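Local coordinates for protein halogenase PltM (Pseudomonas fluorescens, PDB 6BZN) that halogenates phenolic substrates with unusual versatility in substrate and halide, and is a flavoprotein that binds FAD, at residues A[470-473]-A[474-478]. Numbering follows the deposited sequence.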
ATOM      1  N   LEU A 470      -3.842  21.829  -4.477  1.00 15.17           N
ATOM      2  CA  LEU A 470      -5.178  21.230  -4.467  1.00 15.22           C
ATOM      3  C   LEU A 470      -5.350  20.272  -3.290  1.00 15.49           C
ATOM      4  O   LEU A 470      -6.353  20.342  -2.576  1.00 15.36           O
ATOM      5  CB  LEU A 470      -5.491  20.510  -5.786  1.00 15.75           C
ATOM      6  CG  LEU A 470      -6.757  19.660  -5.840  1.00 15.34           C
ATOM      7  CD1 LEU A 470      -8.018  20.483  -5.645  1.00 15.54           C
ATOM      8  CD2 LEU A 470      -6.792  18.909  -7.165  1.00 15.85           C
ATOM      9  N   PHE A 471      -4.359  19.395  -3.080  1.00 15.36           N
ATOM     10  CA  PHE A 471      -4.454  18.418  -2.012  1.00 15.36           C
ATOM     11  C   PHE A 471      -4.530  19.085  -0.639  1.00 15.61           C
ATOM     12  O   PHE A 471      -5.410  18.765   0.140  1.00 15.36           O
ATOM     13  CB  PHE A 471      -3.288  17.448  -2.087  1.00 15.43           C
ATOM     14  CG  PHE A 471      -3.333  16.362  -1.050  1.00 15.00           C
ATOM     15  CD1 PHE A 471      -4.134  15.260  -1.231  1.00 14.95           C
ATOM     16  CD2 PHE A 471      -2.557  16.450   0.103  1.00 15.05           C
ATOM     17  CE1 PHE A 471      -4.163  14.247  -0.295  1.00 15.45           C
ATOM     18  CE2 PHE A 471      -2.584  15.438   1.050  1.00 15.18           C
ATOM     19  CZ  PHE A 471      -3.388  14.341   0.858  1.00 15.27           C
ATOM     20  N   ARG A 472      -3.628  20.025  -0.371  1.00 17.52           N
ATOM     21  CA  ARG A 472      -3.589  20.752   0.906  1.00 19.69           C
ATOM     22  C   ARG A 472      -4.931  21.453   1.192  1.00 19.02           C
ATOM     23  O   ARG A 472      -5.537  21.264   2.255  1.00 16.62           O
ATOM     24  CB  ARG A 472      -2.411  21.747   0.885  1.00 23.60           C
ATOM     25  CG  ARG A 472      -2.181  22.573   2.142  1.00 27.82           C
ATOM     26  CD  ARG A 472      -0.998  23.541   2.002  1.00 31.43           C
ATOM     27  NE  ARG A 472      -1.002  24.327   0.753  1.00 34.69           N
ATOM     28  CZ  ARG A 472      -1.778  25.390   0.496  1.00 36.22           C
ATOM     29  NH1 ARG A 472      -2.659  25.854   1.389  1.00 37.88           N
ATOM     30  NH2 ARG A 472      -1.675  26.004  -0.679  1.00 36.75           N
ATOM     31  N   GLN A 473      -5.419  22.217   0.218  1.00 17.76           N
ATOM     32  CA  GLN A 473      -6.674  22.957   0.389  1.00 18.26           C
ATOM     33  C   GLN A 473      -7.904  22.050   0.498  1.00 17.11           C
ATOM     34  O   GLN A 473      -8.798  22.309   1.304  1.00 16.64           O
ATOM     35  CB  GLN A 473      -6.853  23.982  -0.730  1.00 18.71           C
ATOM     36  CG  GLN A 473      -5.810  25.086  -0.699  1.00 19.46           C
ATOM     37  CD  GLN A 473      -6.027  26.101  -1.810  1.00 20.80           C
ATOM     38  OE1 GLN A 473      -5.279  26.148  -2.786  1.00 23.14           O
ATOM     39  NE2 GLN A 473      -7.069  26.887  -1.682  1.00 20.21           N
ATOM     40  N   SER A 474      -7.937  20.975  -0.290  1.00 16.72           N
ATOM     41  CA  SER A 474      -9.024  19.994  -0.194  1.00 16.33           C
ATOM     42  C   SER A 474      -9.080  19.286   1.161  1.00 15.89           C
ATOM     43  O   SER A 474     -10.172  19.080   1.690  1.00 15.01           O
ATOM     44  CB  SER A 474      -8.926  18.960  -1.320  1.00 16.41           C
ATOM     45  OG  SER A 474      -9.007  19.603  -2.574  1.00 16.34           O
ATOM     46  N   CYS A 475      -7.921  18.909   1.710  1.00 16.83           N
ATOM     47  CA  CYS A 475      -7.872  18.310   3.052  1.00 17.35           C
ATOM     48  C   CYS A 475      -8.330  19.293   4.128  1.00 18.50           C
ATOM     49  O   CYS A 475      -9.041  18.893   5.049  1.00 18.00           O
ATOM     50  CB  CYS A 475      -6.475  17.776   3.384  1.00 17.58           C
ATOM     51  SG  CYS A 475      -6.015  16.335   2.397  1.00 18.65           S
ATOM     52  N   GLN A 476      -7.945  20.566   3.993  1.00 20.06           N
ATOM     53  CA  GLN A 476      -8.417  21.639   4.896  1.00 22.13           C
ATOM     54  C   GLN A 476      -9.935  21.738   4.869  1.00 20.67           C
ATOM     55  O   GLN A 476     -10.553  21.844   5.930  1.00 20.13           O
ATOM     56  CB  GLN A 476      -7.813  23.010   4.539  1.00 25.22           C
ATOM     57  CG  GLN A 476      -6.344  23.154   4.883  1.00 29.58           C
ATOM     58  CD  GLN A 476      -5.652  24.353   4.220  1.00 35.37           C
ATOM     59  OE1 GLN A 476      -6.285  25.178   3.545  1.00 39.23           O
ATOM     60  NE2 GLN A 476      -4.331  24.450   4.415  1.00 38.23           N
ATOM     61  N   VAL A 477     -10.525  21.686   3.665  1.00 19.68           N
ATOM     62  CA  VAL A 477     -11.984  21.700   3.506  1.00 19.87           C
ATOM     63  C   VAL A 477     -12.611  20.519   4.250  1.00 19.93           C
ATOM     64  O   VAL A 477     -13.585  20.705   4.998  1.00 18.55           O
ATOM     65  CB  VAL A 477     -12.443  21.698   2.015  1.00 19.75           C
ATOM     66  CG1 VAL A 477     -13.932  21.396   1.889  1.00 19.91           C
ATOM     67  CG2 VAL A 477     -12.117  23.029   1.345  1.00 19.83           C
ATOM     68  N   MET A 478     -12.054  19.318   4.053  1.00 18.74           N
ATOM     69  CA  MET A 478     -12.591  18.120   4.714  1.00 19.32           C
ATOM     70  C   MET A 478     -12.446  18.126   6.232  1.00 20.76           C
ATOM     71  O   MET A 478     -13.379  17.735   6.929  1.00 20.56           O
ATOM     72  CB  MET A 478     -11.959  16.847   4.154  1.00 18.83           C
ATOM     73  CG  MET A 478     -12.283  16.574   2.693  1.00 18.50           C
ATOM     74  SD  MET A 478     -14.049  16.554   2.301  1.00 18.03           S
ATOM     75  CE  MET A 478     -14.635  15.228   3.340  1.00 17.86           C
TER
HETATM   76  O   HOH W   1      -9.032  25.023   2.068  1.00 32.63           O
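S474 folds its hydroxyl back onto the preceding turn of helix 465-483, where OG donates a hydrogen bond to L470 O at 2.8 Å. S474 N bonds L470 O at 2.9 Å, from the opposite face of the carbonyl plane, so two donors grip this carbonyl. OG sits beside the backbone N (chi1 -60°), which brings it within reach. L470 CD1 packs against S474 OG at 3.3 Å. With an alanine here, L470 O would probably keep only the main-chain bond of this pair, and the buried L470 methyl would have less to pack on. The other tight spot is a sulfur-aromatic contact. C475 SG lies over one face of the F471 ring, 3.8 Å from its centroid, shifted toward the rim and nearest CZ.

The solvent side is looser. R472 and Q476 run side by side, with Q476 NE2 at the guanidinium edge, 3.7 Å from R472 NH1, and the two planes turned 58° apart. A water donates to both Q473 O and Q476 OE1, bridging one turn.

The buried side faces three helices: C475 touches Q398 and C402 of helix 383-406, S474 meets W416 and V419 of helix 410-441, and S474 also reaches L495 of helix 488-502.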